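Local structure of conserved hypothetical secreted protein (Helicobacter pylori, 4RNZ) at residues A[12-15]-A[16-20]; A[71-75]-A[76-80]; A[178-181]-A[182-186]; A[225-228]-A[229-232]; A[279-282]-A[283-286]. The protein is a cell shape-determining metallopeptidase of the M23B family that probably cleaves peptidoglycan with the help of a bound zinc ion. All blocks are in the same frame, centred on the assembly; numbering follows the deposited sequence.

Contact 1: residues A[12-15]-A[16-20]; sequences LGFL and EKNHI
Phe14 O takes two hydrogen bonds from Asn18, one from the backbone N and one from the side-chain amide. The hydrogen bond from the side-chain amide is the shorter, with Asn18 ND2 2.9 Å from Phe14 O, and the two donors come in from opposite faces of the carbonyl plane. Asn18 CG lies anti to its own carbonyl carbon (chi1 -69°), which turns the amide back over the last helical turn. There ND2 also rides over the centre of the Phe14 ring, 3.5 Å from CE1, with ring and amide planes 50° apart. A single NH2 group is thus gripped by the carbonyl and covered by the aromatic face, while Asn18 OD1 is held by Arg49. Behind this, Glu16 N and Lys17 N make the regular helical bonds to Leu12 O and Gly13 O.

The helix ends in a Schellman motif. His19, at positive phi (60°), is its C-prime residue; Ile20 N reaches back to Leu15 O at 2.9 Å, and His19 N bonds Glu16 O at 3.0 Å. That reversal points Ile20 at the helix, where the methyls Leu15 CD2 and Ile20 CG2 meet at 3.9 Å, the two side chains crossing at about a right angle. Farther out, Leu15 packs on Leu24 and Tyr25 of helix 23-26, Phe14 meets the ring of Trp6 and touches Ile60, and Ile20 rests on Leu55 of strand 55-61.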
loop_
_atom_site.group_PDB
_atom_site.type_symbol
_atom_site.label_atom_id
_atom_site.label_comp_id
_atom_site.label_asym_id
_atom_site.label_seq_id
_atom_site.Cartn_x
_atom_site.Cartn_y
_atom_site.Cartn_z
ATOM N N LEU A 12 19.653 10.429 4.270
ATOM C CA LEU A 12 20.930 11.135 4.324
ATOM C C LEU A 12 20.761 12.549 4.887
ATOM O O LEU A 12 21.514 12.993 5.775
ATOM C CB LEU A 12 21.518 11.143 2.918
ATOM C CG LEU A 12 22.980 11.363 2.624
ATOM C CD1 LEU A 12 23.883 10.522 3.513
ATOM C CD2 LEU A 12 23.172 11.037 1.140
ATOM N N GLY A 13 19.745 13.247 4.401
ATOM C CA GLY A 13 19.421 14.551 4.929
ATOM C C GLY A 13 19.105 14.478 6.403
ATOM O O GLY A 13 19.475 15.365 7.142
ATOM N N PHE A 14 18.423 13.414 6.850
ATOM C CA PHE A 14 18.129 13.272 8.272
ATOM C C PHE A 14 19.426 13.058 9.076
ATOM O O PHE A 14 19.596 13.601 10.178
ATOM C CB PHE A 14 17.128 12.119 8.482
ATOM C CG PHE A 14 16.740 11.894 9.908
ATOM C CD1 PHE A 14 15.738 12.655 10.502
ATOM C CD2 PHE A 14 17.359 10.906 10.657
ATOM C CE1 PHE A 14 15.387 12.435 11.820
ATOM C CE2 PHE A 14 17.005 10.685 11.975
ATOM C CZ PHE A 14 16.029 11.448 12.564
ATOM N N LEU A 15 20.331 12.256 8.534
ATOM C CA LEU A 15 21.598 12.000 9.217
ATOM C C LEU A 15 22.384 13.299 9.373
ATOM O O LEU A 15 22.841 13.638 10.473
ATOM C CB LEU A 15 22.425 10.986 8.455
ATOM C CG LEU A 15 21.856 9.582 8.323
ATOM C CD1 LEU A 15 22.917 8.679 7.729
ATOM C CD2 LEU A 15 21.414 9.055 9.684
ATOM N N GLU A 16 22.512 14.020 8.265
ATOM C CA GLU A 16 23.169 15.355 8.210
ATOM C C GLU A 16 22.562 16.336 9.206
ATOM O O GLU A 16 23.260 16.920 10.016
ATOM C CB GLU A 16 23.066 15.929 6.783
ATOM C CG GLU A 16 23.528 17.376 6.611
ATOM C CD GLU A 16 23.528 17.824 5.153
ATOM O OE1 GLU A 16 22.477 17.681 4.479
ATOM O OE2 GLU A 16 24.582 18.308 4.675
ATOM N N LYS A 17 21.243 16.480 9.180
ATOM C CA LYS A 17 20.567 17.417 10.090
ATOM C C LYS A 17 20.821 17.129 11.553
ATOM O O LYS A 17 20.822 18.039 12.377
ATOM C CB LYS A 17 19.055 17.410 9.838
ATOM C CG LYS A 17 18.331 18.620 10.391
ATOM C CD LYS A 17 17.414 19.225 9.333
ATOM C CE LYS A 17 16.871 20.582 9.760
ATOM N NZ LYS A 17 15.874 20.452 10.856
ATOM N N ASN A 18 21.013 15.857 11.881
ATOM C CA ASN A 18 21.233 15.451 13.248
ATOM C C ASN A 18 22.672 15.091 13.551
ATOM O O ASN A 18 22.925 14.469 14.553
ATOM C CB ASN A 18 20.312 14.271 13.587
ATOM C CG ASN A 18 18.866 14.693 13.644
ATOM O OD1 ASN A 18 18.433 15.288 14.627
ATOM N ND2 ASN A 18 18.127 14.444 12.569
ATOM N N HIS A 19 23.594 15.445 12.662
ATOM C CA HIS A 19 25.025 15.306 12.925
ATOM C C HIS A 19 25.423 13.862 13.194
ATOM O O HIS A 19 26.219 13.587 14.088
ATOM C CB HIS A 19 25.436 16.202 14.098
ATOM C CG HIS A 19 24.860 17.581 14.038
ATOM N ND1 HIS A 19 25.257 18.515 13.106
ATOM C CD2 HIS A 19 23.910 18.181 14.790
ATOM C CE1 HIS A 19 24.578 19.632 13.286
ATOM N NE2 HIS A 19 23.752 19.456 14.301
ATOM N N ILE A 20 24.833 12.942 12.441
ATOM C CA ILE A 20 25.186 11.537 12.501
ATOM C C ILE A 20 26.082 11.306 11.293
ATOM O O ILE A 20 25.751 11.751 10.207
ATOM C CB ILE A 20 23.940 10.640 12.409
ATOM C CG1 ILE A 20 23.029 10.895 13.613
ATOM C CG2 ILE A 20 24.337 9.167 12.312
ATOM C CD1 ILE A 20 21.583 10.492 13.394
#

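Contact 2: residues A[71-75]-A[76-80]; sequences YKKGE and DYFLD
Tyr71 and Phe78 lie side by side on one face of a tight beta hairpin, closed by a type II' turn from Lys73 to Asp76 with Gly74 at positive phi. Tyr71 CG stands between its backbone N and carbonyl carbon (chi1 54°), and this swings the ring across the neighbouring strand. From CB outward, CD2 and CE2 on one rim pass under Phe78 CB, a CH-pi contact over the ring face, with CZ at 3.6 Å from that carbon. On the other rim, CE1 comes within 3.2 Å of Asp80 OD2. At the tip, Tyr71 OH donates a 2.7 Å hydrogen bond to the syn side of Asp80 OD2, somewhat out of the carboxylate plane. The Tyr71 and Phe78 rings are near parallel, planes 18° apart, but slid so far that they barely overlap.

Tyr71 and Phe78 form a hydrogen-bonded pair, and so do Lys73 and Asp76, whose Lys73 N to Asp76 O bond, 2.7 Å, joins the two ends of the turn. Lys72 and Tyr77 between them are a non-hydrogen-bonded pair with side chains on the other face: Lys72 CB sits over the Tyr77 ring, 3.7 Å from CE1, while Tyr77 OH bonds Leu55 O of the next strand but one. On the Tyr71 face, the Lys73 chain curls back through three bends until NZ lies over the Phe78 ring, 4.3 Å from its centroid, in a cation-pi contact.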
loop_
_atom_site.group_PDB
_atom_site.type_symbol
_atom_site.label_atom_id
_atom_site.label_comp_id
_atom_site.label_asym_id
_atom_site.label_seq_id
_atom_site.Cartn_x
_atom_site.Cartn_y
_atom_site.Cartn_z
ATOM N N TYR A 71 20.492 3.952 16.190
ATOM C CA TYR A 71 20.779 4.099 17.623
ATOM C C TYR A 71 22.262 4.305 17.842
ATOM O O TYR A 71 23.097 3.787 17.083
ATOM C CB TYR A 71 20.289 2.908 18.442
ATOM C CG TYR A 71 20.801 1.590 17.944
ATOM C CD1 TYR A 71 20.180 0.955 16.879
ATOM C CD2 TYR A 71 21.922 0.976 18.512
ATOM C CE1 TYR A 71 20.640 -0.251 16.403
ATOM C CE2 TYR A 71 22.383 -0.235 18.031
ATOM C CZ TYR A 71 21.733 -0.837 16.977
ATOM O OH TYR A 71 22.165 -2.024 16.463
ATOM N N LYS A 72 22.559 5.107 18.853
ATOM C CA LYS A 72 23.932 5.354 19.277
ATOM C C LYS A 72 24.306 4.314 20.322
ATOM O O LYS A 72 23.599 4.171 21.308
ATOM C CB LYS A 72 24.049 6.756 19.863
ATOM C CG LYS A 72 25.491 7.146 20.128
ATOM C CD LYS A 72 25.638 8.596 20.542
ATOM C CE LYS A 72 27.116 8.914 20.706
ATOM N NZ LYS A 72 27.320 10.382 20.774
ATOM N N LYS A 73 25.380 3.554 20.086
ATOM C CA LYS A 73 25.907 2.638 21.105
ATOM C C LYS A 73 27.392 2.941 21.338
ATOM O O LYS A 73 28.204 2.901 20.402
ATOM C CB LYS A 73 25.681 1.173 20.718
ATOM C CG LYS A 73 26.472 0.162 21.539
ATOM C CD LYS A 73 25.739 -1.162 21.768
ATOM C CE LYS A 73 25.280 -1.834 20.480
ATOM N NZ LYS A 73 26.399 -2.227 19.578
ATOM N N GLY A 74 27.722 3.263 22.590
ATOM C CA GLY A 74 29.037 3.773 22.933
ATOM C C GLY A 74 29.274 5.026 22.122
ATOM O O GLY A 74 28.490 5.958 22.169
ATOM N N GLU A 75 30.334 5.024 21.326
ATOM C CA GLU A 75 30.726 6.207 20.569
ATOM C C GLU A 75 30.214 6.200 19.128
ATOM O O GLU A 75 30.519 7.116 18.365
ATOM C CB GLU A 75 32.257 6.303 20.558
ATOM C CG GLU A 75 32.875 6.517 21.930
ATOM C CD GLU A 75 32.558 7.884 22.520
ATOM O OE1 GLU A 75 32.073 8.779 21.802
ATOM O OE2 GLU A 75 32.807 8.070 23.719
ATOM N N ASP A 76 29.452 5.177 18.748
ATOM C CA ASP A 76 29.100 4.973 17.344
ATOM C C ASP A 76 27.609 4.832 17.131
ATOM O O ASP A 76 26.881 4.395 18.020
ATOM C CB ASP A 76 29.783 3.724 16.800
ATOM C CG ASP A 76 31.281 3.857 16.767
ATOM O OD1 ASP A 76 31.760 4.806 16.116
ATOM O OD2 ASP A 76 31.961 3.021 17.409
ATOM N N TYR A 77 27.178 5.184 15.921
ATOM C CA TYR A 77 25.797 5.028 15.512
ATOM C C TYR A 77 25.698 3.775 14.698
ATOM O O TYR A 77 26.662 3.350 14.046
ATOM C CB TYR A 77 25.325 6.231 14.696
ATOM C CG TYR A 77 24.953 7.428 15.535
ATOM C CD1 TYR A 77 23.659 7.591 16.019
ATOM C CD2 TYR A 77 25.885 8.413 15.832
ATOM C CE1 TYR A 77 23.307 8.701 16.767
ATOM C CE2 TYR A 77 25.548 9.517 16.577
ATOM C CZ TYR A 77 24.260 9.664 17.047
ATOM O OH TYR A 77 23.937 10.779 17.787
ATOM N N PHE A 78 24.522 3.163 14.753
ATOM C CA PHE A 78 24.254 1.942 14.025
ATOM C C PHE A 78 22.914 2.068 13.316
ATOM O O PHE A 78 22.096 2.842 13.733
ATOM C CB PHE A 78 24.220 0.795 15.016
ATOM C CG PHE A 78 25.568 0.487 15.603
ATOM C CD1 PHE A 78 26.029 1.168 16.724
ATOM C CD2 PHE A 78 26.393 -0.432 14.997
ATOM C CE1 PHE A 78 27.285 0.893 17.237
ATOM C CE2 PHE A 78 27.665 -0.702 15.509
ATOM C CZ PHE A 78 28.094 -0.045 16.630
ATOM N N LEU A 79 22.687 1.280 12.273
ATOM C CA LEU A 79 21.419 1.325 11.573
ATOM C C LEU A 79 20.982 -0.073 11.273
ATOM O O LEU A 79 21.703 -0.819 10.603
ATOM C CB LEU A 79 21.591 2.148 10.302
ATOM C CG LEU A 79 20.324 2.586 9.591
ATOM C CD1 LEU A 79 20.584 3.876 8.828
ATOM C CD2 LEU A 79 19.806 1.462 8.701
ATOM N N ASP A 80 19.818 -0.446 11.802
ATOM C CA ASP A 80 19.239 -1.752 11.536
ATOM C C ASP A 80 17.901 -1.548 10.844
ATOM O O ASP A 80 17.259 -0.526 11.029
ATOM C CB ASP A 80 18.984 -2.566 12.823
ATOM C CG ASP A 80 20.251 -2.909 13.572
ATOM O OD1 ASP A 80 21.280 -3.136 12.926
ATOM O OD2 ASP A 80 20.210 -2.963 14.817
#

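Contact 3: residues A[178-181]-A[182-186]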
loop_
_atom_site.group_PDB
_atom_site.type_symbol
_atom_site.label_atom_id
_atom_site.label_comp_id
_atom_site.label_asym_id
_atom_site.label_seq_id
_atom_site.Cartn_x
_atom_site.Cartn_y
_atom_site.Cartn_z
ATOM N N TYR A 178 -8.105 -8.474 -4.456
ATOM C CA TYR A 178 -9.529 -8.573 -4.094
ATOM C C TYR A 178 -10.208 -9.632 -4.950
ATOM O O TYR A 178 -9.893 -9.760 -6.138
ATOM C CB TYR A 178 -10.253 -7.265 -4.360
ATOM C CG TYR A 178 -9.880 -6.051 -3.512
ATOM C CD1 TYR A 178 -9.835 -6.111 -2.101
ATOM C CD2 TYR A 178 -9.640 -4.811 -4.133
ATOM C CE1 TYR A 178 -9.527 -4.975 -1.352
ATOM C CE2 TYR A 178 -9.342 -3.676 -3.408
ATOM C CZ TYR A 178 -9.275 -3.748 -2.014
ATOM O OH TYR A 178 -8.986 -2.577 -1.325
ATOM N N TYR A 179 -11.141 -10.327 -4.355
ATOM C CA TYR A 179 -11.839 -11.388 -5.000
ATOM C C TYR A 179 -13.313 -11.272 -4.792
ATOM O O TYR A 179 -13.763 -10.839 -3.755
ATOM C CB TYR A 179 -11.338 -12.739 -4.506
ATOM C CG TYR A 179 -9.945 -13.013 -4.960
ATOM C CD1 TYR A 179 -8.881 -12.626 -4.201
ATOM C CD2 TYR A 179 -9.699 -13.567 -6.183
ATOM C CE1 TYR A 179 -7.604 -12.832 -4.620
ATOM C CE2 TYR A 179 -8.423 -13.775 -6.611
ATOM C CZ TYR A 179 -7.379 -13.395 -5.824
ATOM O OH TYR A 179 -6.104 -13.571 -6.218
ATOM N N ASP A 180 -14.048 -11.668 -5.802
ATOM C CA ASP A 180 -15.446 -11.769 -5.642
ATOM C C ASP A 180 -15.745 -13.009 -4.917
ATOM O O ASP A 180 -14.933 -13.766 -4.486
ATOM C CB ASP A 180 -16.263 -11.680 -6.930
ATOM C CG ASP A 180 -16.083 -12.858 -7.848
ATOM O OD1 ASP A 180 -15.685 -13.944 -7.448
ATOM O OD2 ASP A 180 -16.358 -12.648 -9.014
ATOM N N SER A 181 -17.051 -13.244 -4.760
ATOM C CA SER A 181 -17.544 -14.420 -4.032
ATOM C C SER A 181 -17.443 -15.756 -4.757
ATOM O O SER A 181 -17.681 -16.792 -4.188
ATOM C CB SER A 181 -18.925 -14.228 -3.374
ATOM O OG SER A 181 -19.937 -13.803 -4.222
ATOM N N LYS A 182 -17.055 -15.718 -6.008
ATOM C CA LYS A 182 -16.720 -16.921 -6.711
ATOM C C LYS A 182 -15.235 -17.075 -6.752
ATOM O O LYS A 182 -14.729 -17.805 -7.540
ATOM C CB LYS A 182 -17.256 -16.887 -8.131
ATOM C CG LYS A 182 -18.754 -16.927 -8.270
ATOM C CD LYS A 182 -19.100 -17.251 -9.709
ATOM C CE LYS A 182 -20.586 -17.490 -9.957
ATOM N NZ LYS A 182 -20.833 -18.579 -10.937
ATOM N N ALA A 183 -14.536 -16.363 -5.891
ATOM C CA ALA A 183 -13.093 -16.395 -5.838
ATOM C C ALA A 183 -12.393 -16.039 -7.123
ATOM O O ALA A 183 -11.327 -16.475 -7.379
ATOM C CB ALA A 183 -12.608 -17.720 -5.326
ATOM N N GLN A 184 -12.989 -15.181 -7.898
ATOM C CA GLN A 184 -12.299 -14.599 -9.040
ATOM C C GLN A 184 -11.976 -13.114 -8.790
ATOM O O GLN A 184 -12.703 -12.404 -8.095
ATOM C CB GLN A 184 -13.068 -14.831 -10.332
ATOM C CG GLN A 184 -14.518 -14.461 -10.293
ATOM C CD GLN A 184 -15.263 -14.986 -11.504
ATOM O OE1 GLN A 184 -14.672 -15.205 -12.569
ATOM N NE2 GLN A 184 -16.563 -15.214 -11.343
ATOM N N GLU A 185 -10.865 -12.656 -9.339
ATOM C CA GLU A 185 -10.347 -11.336 -8.977
ATOM C C GLU A 185 -11.240 -10.201 -9.448
ATOM O O GLU A 185 -11.833 -10.262 -10.524
ATOM C CB GLU A 185 -8.949 -11.151 -9.527
ATOM C CG GLU A 185 -8.322 -9.799 -9.196
ATOM C CD GLU A 185 -6.825 -9.793 -9.409
ATOM O OE1 GLU A 185 -6.291 -10.749 -9.997
ATOM O OE2 GLU A 185 -6.164 -8.845 -8.963
ATOM N N VAL A 186 -11.348 -9.171 -8.620
ATOM C CA VAL A 186 -12.065 -7.965 -9.003
ATOM C C VAL A 186 -11.200 -6.770 -8.690
ATOM O O VAL A 186 -10.285 -6.855 -7.863
ATOM C CB VAL A 186 -13.438 -7.840 -8.310
ATOM C CG1 VAL A 186 -14.335 -9.037 -8.682
ATOM C CG2 VAL A 186 -13.276 -7.708 -6.797
HETATM O O HOH W 1 -7.549 -7.376 -7.157
#
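Asp180 holds its CG between the backbone N and the carbonyl carbon (chi1 68°), and this folds the carboxylate into the turn that Asp180 opens, toward Lys182 N and Gln184 N. OD1 receives both donors, Lys182 N at 2.7 Å and Gln184 N at 3.0 Å. They arrive from opposite faces of the carboxylate plane, each about 50° out of it, which should hold the carboxylate in place. The Gln184 N bond is nearly straight, that from Lys182 N more bent. Asp180 also bonds through its backbone: its N meets Gln184 O at 2.8 Å, and its O accepts from Ala183 N.

Beyond the turn, Val186 N bonds Tyr178 O at 2.9 Å. Val186 lays CG1 on Asp180 CB (3.7 Å) and CG2 near Tyr178 CB. The Glu185 chain, its CG anti to the backbone N (chi1 -180°), runs out beside Tyr178 O to a water that accepts from Tyr178 N and lies within bonding distance of OE2 and Val186 O. Arg318 forms a salt bridge to Glu185 OE1, and His177 bonds OE2.

Ala183 packs against helix 326-348, and Tyr179 pairs through its backbone with Phe171 of strand 166-172. The whole is a weakly bonded beta hairpin at the edge of an antiparallel sheet: a type I turn from Asp180 to Ala183, a G1-type bulge with Ala183 at positive phi, and an Asx turn from OD1 to Lys182 N.

Contact 4: residues A[225-228]-A[229-232]; sequences AAKH and GSLI
Ser230 points its side chain back at Lys227, and its OG donates to Lys227 O at 2.7 Å. The same oxygen also accepts Ser230 N at 2.9 Å, so backbone and side chain of one residue grip one carbonyl. OG lies anti to the carbonyl carbon of Ser230 and beside its N (chi1 -65°), which brings OG to the acceptor that the turn already offers to Ser230 N. Ser230 OG also lies 3.5 Å from Lys227 CB and 3.9 Å from Ala226 CB, the methyl of the residue before Lys227, which is directed toward it.

The backbone makes a type II beta turn from Lys227 to Ser230, with Gly229 at phi 91°, where a CB would run into the carbonyl oxygen of His228. The turn leads from strand 222-225, which carries the zinc ligand Asp223, into strand 231-233 of the M23 peptidase domain. The zinc ion itself is about 13 Å from the side chain of Ala226. The end of Lys227 leads away from the serine, and His228 points away from residues 229-232. Gly229 O bonds Arg288, and the backbones of Gly229 and Ser230 pair with Val289 of strand 285-289.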
loop_
_atom_site.group_PDB
_atom_site.type_symbol
_atom_site.label_atom_id
_atom_site.label_comp_id
_atom_site.label_asym_id
_atom_site.label_seq_id
_atom_site.Cartn_x
_atom_site.Cartn_y
_atom_site.Cartn_z
ATOM N N ALA A 225 17.474 -7.171 -14.455
ATOM C CA ALA A 225 18.787 -6.938 -15.072
ATOM C C ALA A 225 18.560 -6.604 -16.543
ATOM O O ALA A 225 17.851 -7.311 -17.245
ATOM C CB ALA A 225 19.688 -8.159 -14.921
ATOM N N ALA A 226 19.106 -5.485 -16.982
ATOM C CA ALA A 226 18.992 -5.074 -18.363
ATOM C C ALA A 226 20.198 -4.270 -18.765
ATOM O O ALA A 226 20.897 -3.729 -17.930
ATOM C CB ALA A 226 17.756 -4.240 -18.557
ATOM N N LYS A 227 20.388 -4.147 -20.064
ATOM C CA LYS A 227 21.460 -3.336 -20.622
ATOM C C LYS A 227 21.269 -1.875 -20.341
ATOM O O LYS A 227 20.153 -1.336 -20.415
ATOM C CB LYS A 227 21.542 -3.542 -22.136
ATOM C CG LYS A 227 22.572 -2.653 -22.813
ATOM C CD LYS A 227 22.994 -3.198 -24.160
ATOM C CE LYS A 227 24.202 -2.447 -24.690
ATOM N NZ LYS A 227 24.909 -3.290 -25.690
ATOM N N HIS A 228 22.380 -1.211 -20.042
ATOM C CA HIS A 228 22.358 0.228 -19.850
ATOM C C HIS A 228 21.754 0.871 -21.091
ATOM O O HIS A 228 22.100 0.496 -22.219
ATOM C CB HIS A 228 23.773 0.751 -19.574
ATOM C CG HIS A 228 23.803 2.186 -19.175
ATOM N ND1 HIS A 228 23.779 3.210 -20.095
ATOM C CD2 HIS A 228 23.801 2.775 -17.956
ATOM C CE1 HIS A 228 23.773 4.370 -19.465
ATOM N NE2 HIS A 228 23.780 4.134 -18.165
ATOM N N GLY A 229 20.816 1.799 -20.907
ATOM C CA GLY A 229 20.142 2.436 -22.045
ATOM C C GLY A 229 18.866 1.761 -22.524
ATOM O O GLY A 229 18.138 2.326 -23.343
ATOM N N SER A 230 18.569 0.566 -22.018
ATOM C CA SER A 230 17.347 -0.139 -22.411
ATOM C C SER A 230 16.090 0.739 -22.171
ATOM O O SER A 230 15.976 1.438 -21.158
ATOM C CB SER A 230 17.226 -1.457 -21.628
ATOM O OG SER A 230 18.249 -2.377 -21.938
ATOM N N LEU A 231 15.165 0.724 -23.117
ATOM C CA LEU A 231 13.945 1.477 -22.978
ATOM C C LEU A 231 13.066 0.958 -21.835
ATOM O O LEU A 231 12.881 -0.243 -21.677
ATOM C CB LEU A 231 13.152 1.463 -24.268
ATOM C CG LEU A 231 13.869 2.072 -25.477
ATOM C CD1 LEU A 231 12.889 2.200 -26.626
ATOM C CD2 LEU A 231 14.485 3.415 -25.140
ATOM N N ILE A 232 12.520 1.901 -21.060
ATOM C CA ILE A 232 11.589 1.606 -19.979
ATOM C C ILE A 232 10.249 2.189 -20.378
ATOM O O ILE A 232 10.149 3.369 -20.758
ATOM C CB ILE A 232 12.042 2.225 -18.639
ATOM C CG1 ILE A 232 13.440 1.693 -18.261
ATOM C CG2 ILE A 232 11.037 1.901 -17.528
ATOM C CD1 ILE A 232 14.122 2.480 -17.162
#

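Contact 5: residues A[279-282]-A[283-286]; sequences FVKK and GQII
Gln284 reaches back over the strand end with its extended side chain, CG anti to the backbone N (chi1 -179°), and lays its amide beside Val280 and Lys281. OE1 accepts from Lys281 N at 2.8 Å, the donor standing above the plane of the amide carbonyl, 38° out of it. The same oxygen comes 3.3 Å from Val280 CA, so it fits close against the backbone on the way into the turn. Val280 and Gln284 meet at about a right angle, and NE2 is 4.1 Å from the Val280 CG1 methyl. The nitrogen end is occupied as well: a water accepts from Gln284 NE2 and donates to Phe279 O at 2.6 Å, extending the grip of this one amide by a further residue. Both ends of the amide therefore have a partner, which would fix its flip.

Gln284 N bonds Lys281 O at 3.0 Å, the closing bond of a type II beta turn from Lys281 to Gln284. Gly283, at phi 94°, takes the third position, a backbone shape that suits glycine. Lys282, the second residue of the turn, leads its side chain away, and its NZ bonds Leu190 O. Around the turn, Val280 is packed against Val240 of strand 238-243 and Ile255 of strand 252-257. Gly283 and Gln284 pair through the backbone with Ser234, just after strand 231-233, while Ile286 turns inward to touch Ile232 and Ile255 in the M23 peptidase domain.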
loop_
_atom_site.group_PDB
_atom_site.type_symbol
_atom_site.label_atom_id
_atom_site.label_comp_id
_atom_site.label_asym_id
_atom_site.label_seq_id
_atom_site.Cartn_x
_atom_site.Cartn_y
_atom_site.Cartn_z
ATOM N N PHE A 279 0.257 12.947 -17.734
ATOM C CA PHE A 279 -0.511 11.727 -17.881
ATOM C C PHE A 279 0.252 10.802 -18.827
ATOM O O PHE A 279 0.723 11.255 -19.878
ATOM C CB PHE A 279 -1.910 12.022 -18.393
ATOM C CG PHE A 279 -2.794 12.643 -17.356
ATOM C CD1 PHE A 279 -2.662 13.989 -17.026
ATOM C CD2 PHE A 279 -3.733 11.878 -16.681
ATOM C CE1 PHE A 279 -3.471 14.563 -16.060
ATOM C CE2 PHE A 279 -4.546 12.446 -15.714
ATOM C CZ PHE A 279 -4.410 13.787 -15.399
ATOM N N VAL A 280 0.413 9.538 -18.426
ATOM C CA VAL A 280 1.085 8.521 -19.262
ATOM C C VAL A 280 0.171 7.363 -19.620
ATOM O O VAL A 280 -0.784 7.063 -18.903
ATOM C CB VAL A 280 2.339 7.933 -18.584
ATOM C CG1 VAL A 280 3.275 9.045 -18.102
ATOM C CG2 VAL A 280 1.957 7.017 -17.434
ATOM N N LYS A 281 0.483 6.685 -20.729
ATOM C CA LYS A 281 -0.301 5.541 -21.146
ATOM C C LYS A 281 0.508 4.290 -20.938
ATOM O O LYS A 281 1.733 4.320 -21.027
ATOM C CB LYS A 281 -0.675 5.656 -22.618
ATOM C CG LYS A 281 -1.845 6.579 -22.879
ATOM C CD LYS A 281 -2.350 6.358 -24.297
ATOM C CE LYS A 281 -3.366 7.410 -24.703
ATOM N NZ LYS A 281 -4.563 7.357 -23.815
ATOM N N LYS A 282 -0.181 3.189 -20.675
ATOM C CA LYS A 282 0.469 1.918 -20.637
ATOM C C LYS A 282 1.245 1.750 -21.946
ATOM O O LYS A 282 0.697 2.002 -23.018
ATOM C CB LYS A 282 -0.554 0.799 -20.456
ATOM C CG LYS A 282 0.086 -0.577 -20.420
ATOM C CD LYS A 282 -0.760 -1.606 -19.693
ATOM C CE LYS A 282 -1.764 -2.238 -20.619
ATOM N NZ LYS A 282 -2.400 -3.399 -19.932
ATOM N N GLY A 283 2.524 1.389 -21.845
ATOM C CA GLY A 283 3.377 1.153 -23.010
ATOM C C GLY A 283 4.184 2.348 -23.447
ATOM O O GLY A 283 5.037 2.247 -24.321
ATOM N N GLN A 284 3.916 3.500 -22.856
ATOM C CA GLN A 284 4.628 4.711 -23.231
ATOM C C GLN A 284 6.035 4.675 -22.672
ATOM O O GLN A 284 6.224 4.284 -21.524
ATOM C CB GLN A 284 3.879 5.891 -22.650
ATOM C CG GLN A 284 4.460 7.265 -22.941
ATOM C CD GLN A 284 3.532 8.336 -22.433
ATOM O OE1 GLN A 284 2.336 8.134 -22.336
ATOM N NE2 GLN A 284 4.069 9.476 -22.137
ATOM N N ILE A 285 7.018 5.114 -23.459
ATOM C CA ILE A 285 8.418 5.170 -23.007
ATOM C C ILE A 285 8.538 6.260 -21.932
ATOM O O ILE A 285 8.113 7.369 -22.155
ATOM C CB ILE A 285 9.394 5.494 -24.175
ATOM C CG1 ILE A 285 9.396 4.356 -25.213
ATOM C CG2 ILE A 285 10.824 5.657 -23.664
ATOM C CD1 ILE A 285 9.938 4.724 -26.576
ATOM N N ILE A 286 9.106 5.930 -20.778
ATOM C CA ILE A 286 9.301 6.907 -19.712
ATOM C C ILE A 286 10.772 7.156 -19.381
ATOM O O ILE A 286 11.082 8.051 -18.590
ATOM C CB ILE A 286 8.504 6.519 -18.440
ATOM C CG1 ILE A 286 8.869 5.117 -17.941
ATOM C CG2 ILE A 286 7.020 6.556 -18.734
ATOM C CD1 ILE A 286 8.209 4.787 -16.605
HETATM O O HOH W 2 2.813 12.007 -21.316
#

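Overall arrangement
From the N terminus, contact 1 ends helix 11-17, and contact 2 turns the chain between the last two strands of the five-stranded N-terminal sheet. The two touch where Ile20 CG2 packs on the Tyr77 ring, 3.7 Å from CG. Contact 3 closes a small hairpin in the second domain, its centre about 47 Å from that of contact 1 and on the opposite side of the chain's centre. Contacts 4 and 5 turn the chain within the peptidase domain. They meet in one sheet, Ile286 N lying 2.8 Å from Ile232 O, a probable hydrogen bond, and Leu231 packing on Ile285. All five contacts follow in series; none encloses or crosses another.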